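Local coordinates for putative peptide ABC-transport system periplasmic peptide-binding protein (PDB 4OEU), which probably serves a peptide-type ABC transporter as its periplasmic solute-binding protein, and is seen here with bound nickel and histidine, at residues A[13-18]-A[27-32]. Numbering follows the deposited sequence.
Sequences NEIARI and DAVINL. With MG (magnesium ion), chain E.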
loop_
_atom_site.group_PDB
_atom_site.type_symbol
_atom_site.label_atom_id
_atom_site.label_comp_id
_atom_site.label_asym_id
_atom_site.label_seq_id
_atom_site.Cartn_x
_atom_site.Cartn_y
_atom_site.Cartn_z
ATOM N N ASN A 13 6.472 -9.440 0.533
ATOM C CA ASN A 13 6.309 -8.892 1.877
ATOM C C ASN A 13 5.613 -9.862 2.820
ATOM O O ASN A 13 4.636 -10.517 2.453
ATOM C CB ASN A 13 5.537 -7.571 1.841
ATOM C CG ASN A 13 6.406 -6.395 1.448
ATOM O OD1 ASN A 13 6.491 -6.040 0.272
ATOM N ND2 ASN A 13 7.069 -5.793 2.431
ATOM N N GLU A 14 6.106 -9.909 4.051
ATOM C CA GLU A 14 5.583 -10.801 5.077
ATOM C C GLU A 14 5.088 -9.957 6.247
ATOM O O GLU A 14 5.571 -8.844 6.453
ATOM C CB GLU A 14 6.675 -11.779 5.523
ATOM C CG GLU A 14 6.215 -12.952 6.369
ATOM C CD GLU A 14 7.372 -13.865 6.752
ATOM O OE1 GLU A 14 8.520 -13.573 6.346
ATOM O OE2 GLU A 14 7.134 -14.874 7.451
ATOM N N ILE A 15 4.130 -10.469 7.014
ATOM C CA ILE A 15 3.629 -9.713 8.156
ATOM C C ILE A 15 3.801 -10.542 9.425
ATOM O O ILE A 15 3.758 -11.773 9.383
ATOM C CB ILE A 15 2.137 -9.300 7.952
ATOM C CG1 ILE A 15 1.667 -8.323 9.035
ATOM C CG2 ILE A 15 1.222 -10.518 7.892
ATOM C CD1 ILE A 15 0.334 -7.646 8.712
ATOM N N ALA A 16 3.997 -9.865 10.553
ATOM C CA ALA A 16 4.216 -10.547 11.825
ATOM C C ALA A 16 2.905 -11.047 12.426
ATOM O O ALA A 16 2.875 -12.090 13.085
ATOM C CB ALA A 16 4.934 -9.632 12.802
ATOM N N ARG A 17 1.832 -10.292 12.212
ATOM C CA ARG A 17 0.536 -10.615 12.805
ATOM C C ARG A 17 -0.575 -10.727 11.748
ATOM O O ARG A 17 -0.970 -9.730 11.126
ATOM C CB ARG A 17 0.175 -9.556 13.856
ATOM C CG ARG A 17 1.183 -9.458 15.004
ATOM C CD ARG A 17 0.859 -8.319 15.950
ATOM N NE ARG A 17 1.098 -7.018 15.334
ATOM C CZ ARG A 17 1.030 -5.856 15.977
ATOM N NH1 ARG A 17 0.722 -5.836 17.267
ATOM N NH2 ARG A 17 1.270 -4.715 15.329
ATOM N N ILE A 18 -1.090 -11.942 11.564
ATOM C CA ILE A 18 -2.124 -12.202 10.566
ATOM C C ILE A 18 -3.487 -11.818 11.141
ATOM O O ILE A 18 -4.255 -12.657 11.630
ATOM C CB ILE A 18 -2.107 -13.676 10.125
ATOM C CG1 ILE A 18 -0.681 -14.071 9.722
ATOM C CG2 ILE A 18 -3.073 -13.919 8.962
ATOM C CD1 ILE A 18 -0.536 -15.525 9.342
ATOM N N ASP A 27 0.590 -7.121 2.506
ATOM C CA ASP A 27 0.539 -8.575 2.652
ATOM C C ASP A 27 -0.554 -9.205 1.798
ATOM O O ASP A 27 -1.427 -8.514 1.281
ATOM C CB ASP A 27 0.318 -8.951 4.111
ATOM C CG ASP A 27 -1.112 -8.725 4.541
ATOM O OD1 ASP A 27 -1.393 -7.638 5.088
ATOM O OD2 ASP A 27 -1.959 -9.613 4.289
ATOM N N ALA A 28 -0.513 -10.528 1.698
ATOM C CA ALA A 28 -1.462 -11.260 0.880
ATOM C C ALA A 28 -2.263 -12.254 1.714
ATOM O O ALA A 28 -3.224 -12.832 1.226
ATOM C CB ALA A 28 -0.738 -11.984 -0.250
ATOM N N VAL A 29 -1.854 -12.462 2.965
ATOM C CA VAL A 29 -2.446 -13.504 3.804
ATOM C C VAL A 29 -3.711 -13.081 4.561
ATOM O O VAL A 29 -4.538 -13.934 4.904
ATOM C CB VAL A 29 -1.416 -14.035 4.829
ATOM C CG1 VAL A 29 -0.284 -14.761 4.107
ATOM C CG2 VAL A 29 -0.855 -12.894 5.679
ATOM N N ILE A 30 -3.871 -11.785 4.825
ATOM C CA ILE A 30 -5.029 -11.319 5.593
ATOM C C ILE A 30 -6.323 -11.457 4.791
ATOM O O ILE A 30 -7.359 -11.864 5.336
ATOM C CB ILE A 30 -4.863 -9.856 6.059
ATOM C CG1 ILE A 30 -3.692 -9.731 7.039
ATOM C CG2 ILE A 30 -6.146 -9.353 6.730
ATOM C CD1 ILE A 30 -3.609 -8.374 7.750
ATOM N N ASN A 31 -6.274 -11.143 3.498
ATOM C CA ASN A 31 -7.468 -11.293 2.664
ATOM C C ASN A 31 -7.783 -12.772 2.348
ATOM O O ASN A 31 -8.853 -13.081 1.831
ATOM C CB ASN A 31 -7.330 -10.496 1.361
ATOM C CG ASN A 31 -8.686 -10.203 0.705
ATOM O OD1 ASN A 31 -9.650 -9.852 1.383
ATOM N ND2 ASN A 31 -8.760 -10.360 -0.616
ATOM N N LEU A 32 -6.853 -13.679 2.658
ATOM C CA LEU A 32 -7.087 -15.119 2.492
ATOM C C LEU A 32 -7.856 -15.688 3.676
ATOM O O LEU A 32 -8.849 -16.417 3.514
ATOM C CB LEU A 32 -5.766 -15.878 2.344
ATOM C CG LEU A 32 -4.814 -15.503 1.207
ATOM C CD1 LEU A 32 -3.519 -16.295 1.294
ATOM C CD2 LEU A 32 -5.477 -15.739 -0.120
HETATM MG MG MG E . -11.639 -9.426 1.613
HETATM O O HOH W 1 2.117 -12.119 2.523
HETATM O O HOH W 2 -11.944 -9.632 -0.349
HETATM O O HOH W 3 -11.949 -11.730 2.124
HETATM O O HOH W 4 -13.976 -8.940 1.943
HETATM O O HOH W 5 -11.257 -8.661 3.705
HETATM O O HOH W 6 -11.307 -7.526 0.834
#
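The loop that follows strand 6-11 folds back on the capped start of helix 30-33, and Ile-15 touches three residues of 27-32. Its two branches are used separately. CG2 meets Val-29 CG2 at 3.9 Å and borders Asp-27 CB. CG1 stands anti to the backbone N (chi1 -171°), and this carries CD1 to Ile-30 CD1, 4.1 Å away, with the two side chains crossing at about a right angle. The same CD1 lies 4.0 Å from Asp-27 OD1. Val-29 CG2 also touches Ile-18 CG2 at 4.1 Å, so it bridges Ile-15 and Ile-18. Behind this cluster, Val-29 packs on Phe-176 and Ile-194, and Ile-18 on Phe-165 and Trp-168, all in the mixed sheet that includes strand 6-11. Asp-27 caps the helix: Ile-30 N donates to its OD2 at 2.9 Å, with an N-H...O angle of 165°, nearly in line with the C-O bond. No direct hydrogen bond joins the segments. Water 1 links them instead, donating to Asn-13 O and accepting from Ala-28 N. One residue beyond the cap contact, Asn-31 OD1 binds the magnesium ion at 2.0 Å, and five waters complete six ligands. Between the two segments the contact is thus methyl packing plus one bridging water, while the carboxylate cap would steady the helix start and favour a charged Asp-27.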